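Long-range contact in EDD domain protein, DegV family (PDB 3JR7), which is of uncharacterised function but, as a member of the DegV family, probably binds a lipid such as a fatty acid: residues A[21-33]-A[38-50]. Sequence-based numbering, arbitrary orientation.
Sequences SYKVIVDSCGEFT and ADGGFEHVALGIQ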
loop_
_atom_site.group_PDB
_atom_site.type_symbol
_atom_site.label_atom_id
_atom_site.label_comp_id
_atom_site.label_asym_id
_atom_site.label_seq_id
_atom_site.Cartn_x
_atom_site.Cartn_y
_atom_site.Cartn_z
ATOM N N SER A 21 7.741 -0.148 23.747
ATOM C CA SER A 21 8.814 0.679 23.184
ATOM C C SER A 21 9.032 0.285 21.728
ATOM O O SER A 21 9.995 -0.364 21.409
ATOM C CB SER A 21 10.080 0.513 24.007
ATOM O OG SER A 21 11.065 1.459 23.618
ATOM N N TYR A 22 8.097 0.648 20.860
ATOM C CA TYR A 22 8.241 0.386 19.423
ATOM C C TYR A 22 7.652 1.504 18.584
ATOM O O TYR A 22 6.793 2.218 19.040
ATOM C CB TYR A 22 7.586 -0.947 19.062
ATOM C CG TYR A 22 6.071 -0.969 18.999
ATOM C CD1 TYR A 22 5.412 -0.795 17.808
ATOM C CD2 TYR A 22 5.319 -1.236 20.109
ATOM C CE1 TYR A 22 4.041 -0.859 17.731
ATOM C CE2 TYR A 22 3.926 -1.280 20.056
ATOM C CZ TYR A 22 3.297 -1.104 18.857
ATOM O OH TYR A 22 1.891 -1.131 18.752
ATOM N N LYS A 23 8.114 1.639 17.347
ATOM C CA LYS A 23 7.479 2.531 16.394
ATOM C C LYS A 23 7.326 1.790 15.052
ATOM O O LYS A 23 8.211 1.012 14.679
ATOM C CB LYS A 23 8.288 3.813 16.258
ATOM C CG LYS A 23 7.596 4.894 15.494
ATOM C CD LYS A 23 8.297 6.269 15.639
ATOM C CE LYS A 23 9.654 6.368 14.895
ATOM N NZ LYS A 23 10.327 7.811 14.876
ATOM N N VAL A 24 6.224 2.043 14.355
ATOM C CA VAL A 24 5.971 1.531 12.993
ATOM C C VAL A 24 6.008 2.657 11.995
ATOM O O VAL A 24 5.127 3.549 11.998
ATOM C CB VAL A 24 4.616 0.813 12.845
ATOM C CG1 VAL A 24 4.533 0.115 11.450
ATOM C CG2 VAL A 24 4.400 -0.216 13.996
ATOM N N ILE A 25 7.047 2.648 11.174
ATOM C CA ILE A 25 7.247 3.638 10.137
ATOM C C ILE A 25 6.723 3.044 8.817
ATOM O O ILE A 25 7.074 1.941 8.457
ATOM C CB ILE A 25 8.737 3.944 9.958
ATOM C CG1 ILE A 25 9.344 4.469 11.294
ATOM C CG2 ILE A 25 8.955 4.930 8.798
ATOM C CD1 ILE A 25 10.825 4.434 11.305
ATOM N N VAL A 26 5.915 3.787 8.109
ATOM C CA VAL A 26 5.300 3.348 6.872
ATOM C C VAL A 26 5.544 4.414 5.831
ATOM O O VAL A 26 5.366 5.610 6.124
ATOM C CB VAL A 26 3.792 3.154 7.081
ATOM C CG1 VAL A 26 3.139 2.556 5.807
ATOM C CG2 VAL A 26 3.548 2.255 8.297
ATOM N N ASP A 27 5.972 4.046 4.617
ATOM C CA ASP A 27 6.086 5.070 3.597
ATOM C C ASP A 27 4.686 5.575 3.238
ATOM O O ASP A 27 3.681 4.949 3.577
ATOM C CB ASP A 27 6.920 4.657 2.367
ATOM C CG ASP A 27 6.258 3.586 1.495
ATOM O OD1 ASP A 27 5.005 3.531 1.363
ATOM O OD2 ASP A 27 7.030 2.847 0.855
ATOM N N SER A 28 4.618 6.753 2.614
ATOM C CA SER A 28 3.346 7.502 2.579
ATOM C C SER A 28 2.306 6.820 1.668
ATOM O O SER A 28 1.143 7.104 1.726
ATOM C CB SER A 28 3.593 8.932 2.138
ATOM O OG SER A 28 4.076 8.966 0.832
ATOM N N CYS A 29 2.743 5.874 0.857
ATOM C CA CYS A 29 1.794 5.116 0.033
ATOM C C CYS A 29 0.793 4.374 0.906
ATOM O O CYS A 29 -0.402 4.296 0.580
ATOM C CB CYS A 29 2.526 4.169 -0.922
ATOM S SG CYS A 29 1.391 3.391 -2.076
ATOM N N GLY A 30 1.259 3.884 2.044
ATOM C CA GLY A 30 0.427 3.112 2.927
ATOM C C GLY A 30 -0.514 3.991 3.703
ATOM O O GLY A 30 -0.039 4.774 4.538
ATOM N N GLU A 31 -1.830 3.839 3.484
ATOM C CA GLU A 31 -2.807 4.725 4.127
ATOM C C GLU A 31 -2.905 4.454 5.620
ATOM O O GLU A 31 -2.722 3.343 6.019
ATOM C CB GLU A 31 -4.217 4.553 3.502
ATOM C CG GLU A 31 -4.402 5.012 2.077
ATOM C CD GLU A 31 -3.753 4.125 1.037
ATOM O OE1 GLU A 31 -3.458 2.926 1.332
ATOM O OE2 GLU A 31 -3.564 4.632 -0.091
ATOM N N PHE A 32 -3.182 5.470 6.447
ATOM C CA PHE A 32 -3.556 5.262 7.869
ATOM C C PHE A 32 -5.036 5.475 8.060
ATOM O O PHE A 32 -5.574 6.444 7.543
ATOM C CB PHE A 32 -2.854 6.238 8.831
ATOM C CG PHE A 32 -1.361 6.014 8.985
ATOM C CD1 PHE A 32 -0.720 4.895 8.448
ATOM C CD2 PHE A 32 -0.602 6.948 9.671
ATOM C CE1 PHE A 32 0.652 4.736 8.592
ATOM C CE2 PHE A 32 0.727 6.789 9.836
ATOM C CZ PHE A 32 1.381 5.671 9.277
ATOM N N THR A 33 -5.679 4.608 8.827
ATOM C CA THR A 33 -7.036 4.844 9.267
ATOM C C THR A 33 -7.038 5.920 10.356
ATOM O O THR A 33 -5.990 6.237 10.913
ATOM C CB THR A 33 -7.665 3.586 9.858
ATOM O OG1 THR A 33 -6.869 3.119 10.963
ATOM C CG2 THR A 33 -7.798 2.514 8.806
ATOM N N ALA A 38 -4.795 8.344 15.348
ATOM C CA ALA A 38 -5.050 8.631 16.756
ATOM C C ALA A 38 -4.116 7.849 17.696
ATOM O O ALA A 38 -3.887 8.245 18.835
ATOM C CB ALA A 38 -6.517 8.317 17.100
ATOM N N ASP A 39 -3.549 6.754 17.201
ATOM C CA ASP A 39 -2.755 5.873 18.039
ATOM C C ASP A 39 -1.418 6.431 18.476
ATOM O O ASP A 39 -1.093 6.334 19.668
ATOM C CB ASP A 39 -2.513 4.551 17.329
ATOM C CG ASP A 39 -1.606 3.671 18.098
ATOM O OD1 ASP A 39 -0.410 4.027 18.245
ATOM O OD2 ASP A 39 -2.099 2.634 18.572
ATOM N N GLY A 40 -0.612 6.934 17.535
ATOM C CA GLY A 40 0.710 7.503 17.877
ATOM C C GLY A 40 1.935 6.602 17.612
ATOM O O GLY A 40 3.047 7.078 17.379
ATOM N N GLY A 41 1.749 5.293 17.647
ATOM C CA GLY A 41 2.840 4.407 17.272
ATOM C C GLY A 41 3.112 4.311 15.760
ATOM O O GLY A 41 4.058 3.635 15.380
ATOM N N PHE A 42 2.314 4.952 14.904
ATOM C CA PHE A 42 2.550 4.913 13.439
ATOM C C PHE A 42 3.051 6.237 12.922
ATOM O O PHE A 42 2.514 7.284 13.300
ATOM C CB PHE A 42 1.273 4.551 12.675
ATOM C CG PHE A 42 0.647 3.235 13.119
ATOM C CD1 PHE A 42 1.113 2.027 12.626
ATOM C CD2 PHE A 42 -0.372 3.219 14.080
ATOM C CE1 PHE A 42 0.545 0.807 13.072
ATOM C CE2 PHE A 42 -0.926 2.031 14.530
ATOM C CZ PHE A 42 -0.461 0.805 14.017
ATOM N N GLU A 43 4.048 6.204 12.043
ATOM C CA GLU A 43 4.626 7.411 11.489
ATOM C C GLU A 43 4.851 7.229 10.010
ATOM O O GLU A 43 5.316 6.162 9.583
ATOM C CB GLU A 43 5.974 7.707 12.163
ATOM C CG GLU A 43 6.717 8.831 11.545
ATOM C CD GLU A 43 8.038 9.192 12.250
ATOM O OE1 GLU A 43 8.150 8.999 13.456
ATOM O OE2 GLU A 43 8.943 9.724 11.568
ATOM N N HIS A 44 4.541 8.249 9.222
ATOM C CA HIS A 44 4.775 8.188 7.781
ATOM C C HIS A 44 6.146 8.786 7.479
ATOM O O HIS A 44 6.568 9.725 8.132
ATOM C CB HIS A 44 3.754 9.012 6.955
ATOM C CG HIS A 44 2.436 8.337 6.716
ATOM N ND1 HIS A 44 2.333 7.065 6.172
ATOM C CD2 HIS A 44 1.167 8.797 6.836
ATOM C CE1 HIS A 44 1.060 6.755 6.014
ATOM N NE2 HIS A 44 0.327 7.780 6.430
ATOM N N VAL A 45 6.781 8.257 6.443
ATOM C CA VAL A 45 7.898 8.864 5.737
ATOM C C VAL A 45 7.420 9.146 4.330
ATOM O O VAL A 45 6.991 8.221 3.600
ATOM C CB VAL A 45 9.159 7.957 5.771
ATOM C CG1 VAL A 45 10.252 8.476 4.879
ATOM C CG2 VAL A 45 9.667 7.886 7.207
ATOM N N ALA A 46 7.452 10.424 3.948
ATOM C CA ALA A 46 6.787 10.900 2.733
ATOM C C ALA A 46 7.587 10.657 1.485
ATOM O O ALA A 46 8.827 10.842 1.466
ATOM C CB ALA A 46 6.464 12.414 2.866
ATOM N N LEU A 47 6.887 10.212 0.443
ATOM C CA LEU A 47 7.430 10.229 -0.900
ATOM C C LEU A 47 7.204 11.585 -1.549
ATOM O O LEU A 47 6.457 12.414 -1.025
ATOM C CB LEU A 47 6.766 9.145 -1.767
ATOM C CG LEU A 47 7.302 7.736 -1.599
ATOM C CD1 LEU A 47 6.638 6.994 -0.408
ATOM C CD2 LEU A 47 7.179 6.961 -2.919
ATOM N N GLY A 48 7.849 11.802 -2.689
ATOM C CA GLY A 48 7.641 13.025 -3.504
ATOM C C GLY A 48 6.743 12.783 -4.698
ATOM O O GLY A 48 6.712 11.687 -5.234
ATOM N N ILE A 49 6.006 13.819 -5.126
ATOM C CA ILE A 49 5.195 13.740 -6.342
ATOM C C ILE A 49 5.561 14.944 -7.182
ATOM O O ILE A 49 5.651 16.027 -6.661
ATOM C CB ILE A 49 3.684 13.765 -6.055
ATOM C CG1 ILE A 49 3.242 12.512 -5.310
ATOM C CG2 ILE A 49 2.838 13.932 -7.379
ATOM C CD1 ILE A 49 2.009 12.767 -4.434
ATOM N N GLN A 50 5.779 14.705 -8.460
ATOM C CA GLN A 50 6.165 15.737 -9.424
ATOM C C GLN A 50 5.232 15.728 -10.646
ATOM O O GLN A 50 5.139 14.732 -11.360
ATOM C CB GLN A 50 7.618 15.498 -9.847
ATOM C CG GLN A 50 8.565 15.442 -8.607
ATOM C CD GLN A 50 8.823 14.014 -8.052
ATOM O OE1 GLN A 50 8.884 13.040 -8.811
ATOM N NE2 GLN A 50 9.042 13.915 -6.742
#
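The ring of Phe32 slots between Phe42 and His44, two knobs of strand 42-45, on one face of the two parallel strands of a beta-alpha-beta unit, 22-27 and 42-51, joined through helix 34-39. His44 lies flat over one face of Phe32, centroids 3.6 Å apart and planes 11° apart. The opposite face takes Phe42, whose CB sits over the ring while its own ring turns an edge toward it, planes at 58°. The Phe42 side chain leans back beside Val24, CD1 coming 3.7 Å from Val24 CB. In His44, chi1 near -81° carries the ring to Phe32, and its turn about chi2 points ND1 at Val26 O, a weak hydrogen bond of 3.4 Å. That carbonyl also receives Val45 N, one of four backbone bonds that run from Val24 N to Val45 N and zip the strands together. On the other face, where Ile25 also packs on helix 85-92 and Val45 on Pro83, the methyls Ile25 CG2 and Val45 CG2 press tightly together at 3.4 Å. Lys23, bent at chi3, forms a salt bridge, NZ to Glu43 OE1 2.9 Å, from above the carboxylate plane; NZ also hydrogen-bonds Ser91 O. Further along the chain, Leu47, which borders the pocket holding a polyether, fits CD1 against Asp27 CB, while Ser28 OG, also bonded to Asp58, accepts Leu47 N at 3.1 Å along a nearly straight N-H...O line.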